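Local coordinates for hydroquinone dioxygenase large subunit (Pseudomonas sp., PDB 4ZXA), which acts, together with a partner subunit, as an iron(II)-dependent hydroquinone 1,2-dioxygenase that probably cleaves the aromatic ring of hydroquinone, at residues W76-G81 and I89-Y94; H256-V261 and A299-Q304. All coordinates share one frame; numbering follows the deposited sequence.

Contact 1: residues W76-G81 and I89-Y94; sequences WGFFYG and IGTRNY. With H8N (4-hydroxybenzonitrile), chain J.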
ATOM      1  N   TRP E  76      14.692 -15.765   1.127  1.00 28.94           N
ATOM      2  CA  TRP E  76      15.964 -15.171   1.543  1.00 27.02           C
ATOM      3  C   TRP E  76      16.488 -15.781   2.838  1.00 25.96           C
ATOM      4  O   TRP E  76      17.548 -15.407   3.318  1.00 26.11           O
ATOM      5  CB  TRP E  76      15.825 -13.654   1.737  1.00 23.65           C
ATOM      6  CG  TRP E  76      15.375 -12.908   0.526  1.00 23.96           C
ATOM      7  CD1 TRP E  76      15.322 -13.377  -0.754  1.00 24.26           C
ATOM      8  CD2 TRP E  76      14.886 -11.560   0.485  1.00 22.03           C
ATOM      9  NE1 TRP E  76      14.838 -12.401  -1.589  1.00 21.49           N
ATOM     10  CE2 TRP E  76      14.557 -11.279  -0.856  1.00 19.54           C
ATOM     11  CE3 TRP E  76      14.686 -10.569   1.446  1.00 20.76           C
ATOM     12  CZ2 TRP E  76      14.062 -10.045  -1.258  1.00 21.87           C
ATOM     13  CZ3 TRP E  76      14.186  -9.353   1.054  1.00 18.36           C
ATOM     14  CH2 TRP E  76      13.876  -9.097  -0.288  1.00 21.45           C
ATOM     15  N   GLY E  77      15.735 -16.701   3.427  1.00 32.00           N
ATOM     16  CA  GLY E  77      16.141 -17.283   4.695  1.00 22.51           C
ATOM     17  C   GLY E  77      16.190 -16.228   5.777  1.00 27.23           C
ATOM     18  O   GLY E  77      17.026 -16.280   6.684  1.00 33.35           O
ATOM     19  N   PHE E  78      15.279 -15.264   5.673  1.00 27.70           N
ATOM     20  CA  PHE E  78      15.164 -14.160   6.628  1.00 23.60           C
ATOM     21  C   PHE E  78      16.257 -13.110   6.487  1.00 25.27           C
ATOM     22  O   PHE E  78      16.358 -12.193   7.298  1.00 24.64           O
ATOM     23  CB  PHE E  78      14.997 -14.679   8.063  1.00 24.98           C
ATOM     24  CG  PHE E  78      13.771 -15.528   8.234  1.00 26.74           C
ATOM     25  CD1 PHE E  78      12.512 -14.934   8.320  1.00 25.35           C
ATOM     26  CD2 PHE E  78      13.860 -16.911   8.256  1.00 22.42           C
ATOM     27  CE1 PHE E  78      11.352 -15.706   8.455  1.00 23.18           C
ATOM     28  CE2 PHE E  78      12.720 -17.692   8.389  1.00 28.91           C
ATOM     29  CZ  PHE E  78      11.455 -17.090   8.489  1.00 28.98           C
ATOM     30  N   PHE E  79      17.062 -13.241   5.436  1.00 25.40           N
ATOM     31  CA  PHE E  79      17.951 -12.168   5.029  1.00 26.33           C
ATOM     32  C   PHE E  79      18.888 -11.766   6.171  1.00 26.46           C
ATOM     33  O   PHE E  79      19.407 -12.625   6.883  1.00 28.25           O
ATOM     34  CB  PHE E  79      17.111 -10.971   4.573  1.00 25.18           C
ATOM     35  CG  PHE E  79      17.781 -10.113   3.530  1.00 25.78           C
ATOM     36  CD1 PHE E  79      18.858 -10.592   2.803  1.00 27.37           C
ATOM     37  CD2 PHE E  79      17.338  -8.822   3.286  1.00 23.75           C
ATOM     38  CE1 PHE E  79      19.484  -9.792   1.838  1.00 34.11           C
ATOM     39  CE2 PHE E  79      17.957  -8.018   2.333  1.00 30.16           C
ATOM     40  CZ  PHE E  79      19.025  -8.501   1.604  1.00 26.43           C
ATOM     41  N   TYR E  80      19.098 -10.461   6.332  1.00 26.39           N
ATOM     42  CA  TYR E  80      19.926  -9.907   7.404  1.00 29.67           C
ATOM     43  C   TYR E  80      19.142  -8.764   7.985  1.00 21.36           C
ATOM     44  O   TYR E  80      18.286  -8.214   7.310  1.00 24.14           O
ATOM     45  CB  TYR E  80      21.250  -9.347   6.850  1.00 25.69           C
ATOM     46  CG  TYR E  80      21.997 -10.348   6.050  1.00 25.59           C
ATOM     47  CD1 TYR E  80      22.814 -11.276   6.667  1.00 28.29           C
ATOM     48  CD2 TYR E  80      21.848 -10.413   4.672  1.00 33.53           C
ATOM     49  CE1 TYR E  80      23.497 -12.226   5.933  1.00 30.92           C
ATOM     50  CE2 TYR E  80      22.519 -11.367   3.924  1.00 34.96           C
ATOM     51  CZ  TYR E  80      23.346 -12.268   4.559  1.00 36.51           C
ATOM     52  OH  TYR E  80      24.020 -13.210   3.821  1.00 37.40           O
ATOM     53  N   GLY E  81      19.449  -8.366   9.206  1.00 22.49           N
ATOM     54  CA  GLY E  81      18.783  -7.209   9.782  1.00 23.35           C
ATOM     55  C   GLY E  81      17.263  -7.341   9.819  1.00 27.83           C
ATOM     56  O   GLY E  81      16.730  -8.433  10.066  1.00 26.50           O
ATOM     57  N   ILE E  89       4.616  -5.006  11.056  1.00 25.56           N
ATOM     58  CA  ILE E  89       5.025  -6.404  11.109  1.00 23.89           C
ATOM     59  C   ILE E  89       6.367  -6.676  10.446  1.00 23.04           C
ATOM     60  O   ILE E  89       6.627  -6.210   9.346  1.00 28.18           O
ATOM     61  CB  ILE E  89       3.969  -7.302  10.430  1.00 27.05           C
ATOM     62  CG1 ILE E  89       2.632  -7.202  11.168  1.00 28.41           C
ATOM     63  CG2 ILE E  89       4.450  -8.730  10.391  1.00 24.48           C
ATOM     64  CD1 ILE E  89       2.681  -7.716  12.608  1.00 24.70           C
ATOM     65  N   GLY E  90       7.213  -7.456  11.108  1.00 24.29           N
ATOM     66  CA  GLY E  90       8.543  -7.707  10.595  1.00 21.75           C
ATOM     67  C   GLY E  90       9.329  -8.779  11.328  1.00 25.75           C
ATOM     68  O   GLY E  90       8.916  -9.281  12.375  1.00 29.55           O
ATOM     69  N   THR E  91      10.473  -9.142  10.758  1.00 22.01           N
ATOM     70  CA  THR E  91      11.362 -10.106  11.373  1.00 21.96           C
ATOM     71  C   THR E  91      12.776  -9.562  11.434  1.00 24.56           C
ATOM     72  O   THR E  91      13.166  -8.706  10.641  1.00 28.30           O
ATOM     73  CB  THR E  91      11.351 -11.439  10.627  1.00 18.58           C
ATOM     74  OG1 THR E  91      11.540 -11.210   9.237  1.00 18.68           O
ATOM     75  CG2 THR E  91      10.022 -12.126  10.809  1.00 22.80           C
ATOM     76  N   ARG E  92      13.542 -10.044  12.397  1.00 26.15           N
ATOM     77  CA  ARG E  92      14.925  -9.639  12.524  1.00 25.22           C
ATOM     78  C   ARG E  92      15.651 -10.948  12.553  1.00 23.82           C
ATOM     79  O   ARG E  92      15.361 -11.787  13.391  1.00 27.27           O
ATOM     80  CB  ARG E  92      15.142  -8.881  13.834  1.00 27.51           C
ATOM     81  CG  ARG E  92      16.264  -7.850  13.796  1.00 31.90           C
ATOM     82  CD  ARG E  92      17.650  -8.470  13.546  1.00 28.23           C
ATOM     83  NE  ARG E  92      18.710  -7.505  13.857  1.00 30.30           N
ATOM     84  CZ  ARG E  92      20.011  -7.706  13.652  1.00 28.55           C
ATOM     85  NH1 ARG E  92      20.438  -8.836  13.108  1.00 25.62           N
ATOM     86  NH2 ARG E  92      20.883  -6.768  13.986  1.00 24.88           N
ATOM     87  N   ASN E  93      16.550 -11.162  11.605  1.00 27.70           N
ATOM     88  CA  ASN E  93      17.284 -12.412  11.593  1.00 29.89           C
ATOM     89  C   ASN E  93      18.430 -12.303  12.584  1.00 33.44           C
ATOM     90  O   ASN E  93      19.232 -11.360  12.507  1.00 32.79           O
ATOM     91  CB  ASN E  93      17.809 -12.747  10.195  1.00 26.23           C
ATOM     92  CG  ASN E  93      18.171 -14.222  10.046  1.00 28.91           C
ATOM     93  OD1 ASN E  93      18.196 -14.962  11.028  1.00 28.88           O
ATOM     94  ND2 ASN E  93      18.448 -14.654   8.811  1.00 24.71           N
ATOM     95  N   TYR E  94      18.483 -13.276  13.483  1.00 25.59           N
ATOM     96  CA  TYR E  94      19.550 -13.402  14.454  1.00 36.06           C
ATOM     97  C   TYR E  94      20.432 -14.610  14.144  1.00 32.81           C
ATOM     98  O   TYR E  94      21.182 -15.077  14.991  1.00 37.24           O
ATOM     99  CB  TYR E  94      19.014 -13.378  15.884  1.00 28.09           C
ATOM    100  CG  TYR E  94      18.653 -11.978  16.308  1.00 27.56           C
ATOM    101  CD1 TYR E  94      19.615 -10.986  16.357  1.00 25.37           C
ATOM    102  CD2 TYR E  94      17.346 -11.635  16.616  1.00 26.85           C
ATOM    103  CE1 TYR E  94      19.296  -9.702  16.723  1.00 25.77           C
ATOM    104  CE2 TYR E  94      17.018 -10.350  16.983  1.00 25.24           C
ATOM    105  CZ  TYR E  94      17.999  -9.388  17.035  1.00 29.32           C
ATOM    106  OH  TYR E  94      17.688  -8.105  17.399  1.00 35.77           O
TER
HETATM  107  NAA H8N J 402      18.131  -4.658   0.881  1.00 25.61           N
HETATM  108  CAC H8N J 402      17.820  -5.140  -0.108  1.00 26.08           C
HETATM  109  CAI H8N J 402      17.437  -5.739  -1.420  1.00 22.33           C
HETATM  110  CAF H8N J 402      17.712  -5.021  -2.577  1.00 26.14           C
HETATM  111  CAD H8N J 402      17.367  -5.543  -3.820  1.00 25.04           C
HETATM  112  CAH H8N J 402      16.751  -6.784  -3.858  1.00 21.20           C
HETATM  113  OAB H8N J 402      16.395  -7.303  -5.074  1.00 24.40           O
HETATM  114  CAE H8N J 402      16.473  -7.505  -2.702  1.00 23.16           C
HETATM  115  CAG H8N J 402      16.824  -6.977  -1.469  1.00 22.78           C
HETATM  116  O   HOH W   1      14.470 -11.049   9.041  1.00 29.22           O

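Contact 2: residues H256-V261 and A299-Q304; sequences HGNDRV and ADIRHQ. With CD (cadmium ion), chain I; H8N (4-hydroxybenzonitrile), chain J.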
ATOM      1  N   HIS E 256      13.641  -2.611   4.079  1.00 25.50           N
ATOM      2  CA  HIS E 256      14.723  -3.313   4.746  1.00 22.83           C
ATOM      3  C   HIS E 256      15.484  -2.416   5.699  1.00 21.23           C
ATOM      4  O   HIS E 256      15.901  -1.320   5.324  1.00 24.30           O
ATOM      5  CB  HIS E 256      15.691  -3.883   3.717  1.00 18.82           C
ATOM      6  CG  HIS E 256      16.749  -4.745   4.322  1.00 24.26           C
ATOM      7  ND1 HIS E 256      18.033  -4.798   3.830  1.00 24.90           N
ATOM      8  CD2 HIS E 256      16.718  -5.573   5.381  1.00 25.22           C
ATOM      9  CE1 HIS E 256      18.749  -5.631   4.556  1.00 22.67           C
ATOM     10  NE2 HIS E 256      17.973  -6.121   5.508  1.00 30.04           N
ATOM     11  N   GLY E 257      15.652  -2.876   6.934  1.00 17.21           N
ATOM     12  CA  GLY E 257      16.527  -2.211   7.889  1.00 21.89           C
ATOM     13  C   GLY E 257      17.875  -2.915   7.924  1.00 24.10           C
ATOM     14  O   GLY E 257      17.950  -4.097   8.268  1.00 21.20           O
ATOM     15  N   ASN E 258      18.932  -2.199   7.544  1.00 23.71           N
ATOM     16  CA  ASN E 258      20.260  -2.793   7.361  1.00 24.02           C
ATOM     17  C   ASN E 258      21.001  -3.172   8.659  1.00 25.54           C
ATOM     18  O   ASN E 258      20.735  -2.607   9.712  1.00 22.61           O
ATOM     19  CB  ASN E 258      21.129  -1.835   6.539  1.00 22.83           C
ATOM     20  CG  ASN E 258      20.867  -1.926   5.038  1.00 26.69           C
ATOM     21  OD1 ASN E 258      19.846  -2.457   4.595  1.00 25.44           O
ATOM     22  ND2 ASN E 258      21.802  -1.406   4.248  1.00 21.32           N
ATOM     23  N   ASP E 259      21.938  -4.117   8.583  1.00 22.99           N
ATOM     24  CA  ASP E 259      22.873  -4.333   9.695  1.00 22.87           C
ATOM     25  C   ASP E 259      24.320  -4.536   9.227  1.00 25.41           C
ATOM     26  O   ASP E 259      25.188  -4.962   9.998  1.00 22.71           O
ATOM     27  CB  ASP E 259      22.432  -5.518  10.557  1.00 24.55           C
ATOM     28  CG  ASP E 259      22.701  -6.851   9.893  1.00 25.84           C
ATOM     29  OD1 ASP E 259      22.878  -6.883   8.657  1.00 26.07           O
ATOM     30  OD2 ASP E 259      22.735  -7.868  10.612  1.00 29.98           O
ATOM     31  N   ARG E 260      24.550  -4.259   7.948  1.00 26.87           N
ATOM     32  CA  ARG E 260      25.875  -4.250   7.347  1.00 23.99           C
ATOM     33  C   ARG E 260      25.781  -3.278   6.185  1.00 25.87           C
ATOM     34  O   ARG E 260      24.688  -2.924   5.786  1.00 29.86           O
ATOM     35  CB  ARG E 260      26.245  -5.639   6.836  1.00 19.10           C
ATOM     36  CG  ARG E 260      25.222  -6.251   5.888  1.00 24.85           C
ATOM     37  CD  ARG E 260      25.340  -7.776   5.837  1.00 19.81           C
ATOM     38  NE  ARG E 260      25.053  -8.326   7.158  1.00 29.77           N
ATOM     39  CZ  ARG E 260      25.465  -9.512   7.601  1.00 30.71           C
ATOM     40  NH1 ARG E 260      26.185 -10.303   6.814  1.00 24.24           N
ATOM     41  NH2 ARG E 260      25.145  -9.905   8.837  1.00 26.68           N
ATOM     42  N   VAL E 261      26.906  -2.832   5.649  1.00 22.19           N
ATOM     43  CA  VAL E 261      26.886  -1.997   4.462  1.00 21.45           C
ATOM     44  C   VAL E 261      26.520  -2.885   3.263  1.00 26.99           C
ATOM     45  O   VAL E 261      26.999  -4.020   3.160  1.00 25.05           O
ATOM     46  CB  VAL E 261      28.268  -1.341   4.227  1.00 19.89           C
ATOM     47  CG1 VAL E 261      28.333  -0.694   2.846  1.00 23.08           C
ATOM     48  CG2 VAL E 261      28.578  -0.313   5.307  1.00 19.16           C
ATOM     49  N   ALA E 299      25.037   0.853   7.023  1.00 23.65           N
ATOM     50  CA  ALA E 299      24.547  -0.153   7.946  1.00 23.30           C
ATOM     51  C   ALA E 299      23.503   0.399   8.919  1.00 29.76           C
ATOM     52  O   ALA E 299      22.909  -0.367   9.682  1.00 30.01           O
ATOM     53  CB  ALA E 299      25.706  -0.745   8.705  1.00 23.15           C
ATOM     54  N   ASP E 300      23.278   1.715   8.900  1.00 23.73           N
ATOM     55  CA  ASP E 300      22.408   2.341   9.903  1.00 29.95           C
ATOM     56  C   ASP E 300      21.141   2.972   9.323  1.00 30.54           C
ATOM     57  O   ASP E 300      20.523   3.835   9.946  1.00 29.00           O
ATOM     58  CB  ASP E 300      23.186   3.378  10.734  1.00 30.45           C
ATOM     59  CG  ASP E 300      23.778   4.502   9.881  1.00 36.33           C
ATOM     60  OD1 ASP E 300      23.841   4.359   8.632  1.00 31.60           O
ATOM     61  OD2 ASP E 300      24.189   5.530  10.468  1.00 30.29           O
ATOM     62  N   ILE E 301      20.757   2.547   8.127  1.00 24.82           N
ATOM     63  CA  ILE E 301      19.552   3.083   7.519  1.00 27.04           C
ATOM     64  C   ILE E 301      18.595   1.953   7.184  1.00 24.65           C
ATOM     65  O   ILE E 301      18.935   0.777   7.284  1.00 23.95           O
ATOM     66  CB  ILE E 301      19.861   3.965   6.246  1.00 30.21           C
ATOM     67  CG1 ILE E 301      20.757   3.228   5.240  1.00 21.53           C
ATOM     68  CG2 ILE E 301      20.521   5.289   6.632  1.00 27.21           C
ATOM     69  CD1 ILE E 301      20.041   2.179   4.414  1.00 22.27           C
ATOM     70  N   ARG E 302      17.385   2.325   6.806  1.00 26.92           N
ATOM     71  CA  ARG E 302      16.442   1.392   6.201  1.00 26.57           C
ATOM     72  C   ARG E 302      16.026   2.009   4.867  1.00 26.74           C
ATOM     73  O   ARG E 302      16.150   3.225   4.667  1.00 23.72           O
ATOM     74  CB  ARG E 302      15.221   1.224   7.093  1.00 25.91           C
ATOM     75  CG  ARG E 302      14.440   2.507   7.240  1.00 28.25           C
ATOM     76  CD  ARG E 302      13.375   2.387   8.296  1.00 35.93           C
ATOM     77  NE  ARG E 302      12.105   2.902   7.799  1.00 43.75           N
ATOM     78  CZ  ARG E 302      11.038   3.127   8.562  1.00 46.94           C
ATOM     79  NH1 ARG E 302      11.093   2.895   9.872  1.00 35.79           N
ATOM     80  NH2 ARG E 302       9.917   3.593   8.013  1.00 41.29           N
ATOM     81  N   HIS E 303      15.535   1.189   3.950  1.00 23.44           N
ATOM     82  CA  HIS E 303      15.279   1.676   2.604  1.00 21.62           C
ATOM     83  C   HIS E 303      14.319   0.766   1.847  1.00 21.16           C
ATOM     84  O   HIS E 303      14.054  -0.349   2.273  1.00 24.26           O
ATOM     85  CB  HIS E 303      16.601   1.822   1.849  1.00 22.05           C
ATOM     86  CG  HIS E 303      17.397   0.552   1.775  1.00 25.11           C
ATOM     87  ND1 HIS E 303      18.645   0.497   1.217  1.00 27.74           N
ATOM     88  CD2 HIS E 303      17.096  -0.702   2.178  1.00 23.71           C
ATOM     89  CE1 HIS E 303      19.101  -0.750   1.281  1.00 20.95           C
ATOM     90  NE2 HIS E 303      18.173  -1.489   1.852  1.00 21.40           N
ATOM     91  N   GLN E 304      13.792   1.256   0.731  1.00 20.01           N
ATOM     92  CA  GLN E 304      12.861   0.495  -0.089  1.00 20.36           C
ATOM     93  C   GLN E 304      13.034   1.028  -1.498  1.00 21.73           C
ATOM     94  O   GLN E 304      13.285   2.222  -1.681  1.00 27.25           O
ATOM     95  CB  GLN E 304      11.417   0.691   0.405  1.00 20.89           C
ATOM     96  CG  GLN E 304      10.389  -0.223  -0.256  1.00 21.64           C
ATOM     97  CD  GLN E 304       9.014  -0.187   0.417  1.00 25.86           C
ATOM     98  OE1 GLN E 304       8.606   0.826   0.981  1.00 31.71           O
ATOM     99  NE2 GLN E 304       8.298  -1.305   0.360  1.00 24.90           N
TER
HETATM  100 CD    CD I 401      19.092  -3.371   2.581  1.00 28.17          CD
HETATM  101  NAA H8N J 402      18.131  -4.658   0.881  1.00 25.61           N
HETATM  102  CAC H8N J 402      17.820  -5.140  -0.108  1.00 26.08           C
HETATM  103  CAI H8N J 402      17.437  -5.739  -1.420  1.00 22.33           C
HETATM  104  CAF H8N J 402      17.712  -5.021  -2.577  1.00 26.14           C
HETATM  105  CAD H8N J 402      17.367  -5.543  -3.820  1.00 25.04           C
HETATM  106  CAH H8N J 402      16.751  -6.784  -3.858  1.00 21.20           C
HETATM  107  OAB H8N J 402      16.395  -7.303  -5.074  1.00 24.40           O
HETATM  108  CAE H8N J 402      16.473  -7.505  -2.702  1.00 23.16           C
HETATM  109  CAG H8N J 402      16.824  -6.977  -1.469  1.00 22.78           C

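Contact 1: residues W76-G81 and I89-Y94
Asn93 reaches from strand 89-93 into the bend formed by Gly77 to Phe79. Its CB lies 3.3 Å from Phe78 O, and CG, set anti to the backbone N (chi1 -161°), comes beside Phe78 CB. At the tip, ND2 donates to Phe79 O over 3.0 Å, approaching from above that carbonyl plane, 39° out of it, while OD1 accepts from the backbone N of Tyr95. With both ends of the amide engaged, its rotation is fixed. The backbone adds a bond from Asn93 N to Gly81 O (3.1 Å). A water donates to both Phe78 O and Thr91 OG1, the latter also bonded to Asp73. The Arg92 guanidinium lies with one face over Gly81 CA, Tyr94 CE1 lies over the opposite face, and NH1 donates to Asn93 O (2.9 Å). An alanine in place of Arg92 would probably leave Asn93 O without this donor and uncover Gly81, whose carbonyl packs against Arg92 CD. The 76-81 loop follows a helix ended by a Schellman motif at Gly77, makes a type I' turn from Trp76 to Phe79, and presents Trp76 and Phe79 to the 4-hydroxybenzonitrile pocket.

Contact 2: residues H256-V261 and A299-Q304
His256 O is gripped from the facing strand by two hydrogens of neighbouring residues: the N-H of His303, with N at 2.9 Å from this oxygen, and the CA-H of Arg302. His256 N returns a bond to His303 O, making the two histidines an antiparallel hydrogen-bonded pair. One step on, Gly257 faces Arg302 in a non-hydrogen-bonded pair, its CA against Arg302 CB. Beyond it Asn258 N donates to Ile301 O over 3.0 Å, so the pairing continues past the end of strand 251-257.

The CB atoms of both paired histidines leave the sheet on the same face, and their rings converge on cadmium. They do so by different first torsions, His303 CG between the backbone N and the carbonyl carbon (chi1 57°) and His256 CG anti to its N, and yet the rings meet rim to rim with planes at 38°. Cadmium is bound by His256 ND1 at 2.2 Å and by His303 NE2 at 2.2 Å. Asn258 OD1 binds cadmium at 2.3 Å, its amide plane 90° from the His303 ring, and ND2 donates to Pro298 O, which fixes which end of the amide faces the metal. His256 NE2 is probably held likewise, by Tyr80. Both carboxylate oxygens of Glu262 and the nitrile nitrogen NAA of 4-hydroxybenzonitrile, 2.3 Å from cadmium, complete the site.

Farther along, Ala299 CB packs on Arg260 C at 3.6 Å. Asn258 O and Ala299 O, two acceptors 3.1 Å apart, are both bonded by Lys278 NZ, which would offset the repulsion between them. Two histidines from adjacent antiparallel strands, completed by a glutamate and here an asparagine, form a cupin-type metal centre, with cadmium probably in the place of the catalytic iron(II).

Contacts 1 and 2, their centres about 12 Å apart, both reach the same antiparallel sheet, in which strand 82-84 lies between strands 89-93 and 251-257. They meet where Tyr80 O accepts a probable hydrogen bond from His256 NE2 at 2.8 Å, so the loop of contact 1 acts as a second shell for a cadmium ligand of contact 2. Phe79 CE2 packs on His256 CE1 at 3.4 Å, and a long, weak ion pair joins Arg92 NH1 to Asp259 OD2. Both contacts line the bound 4-hydroxybenzonitrile: contact 2 supplies metal ligands at its nitrile, contact 1 Phe79, ring edge at the nitrile nitrogen, and Trp76, with CZ2 3.8 Å from CAE of the ligand ring. Glu248, outside both, hydrogen-bonds the ligand.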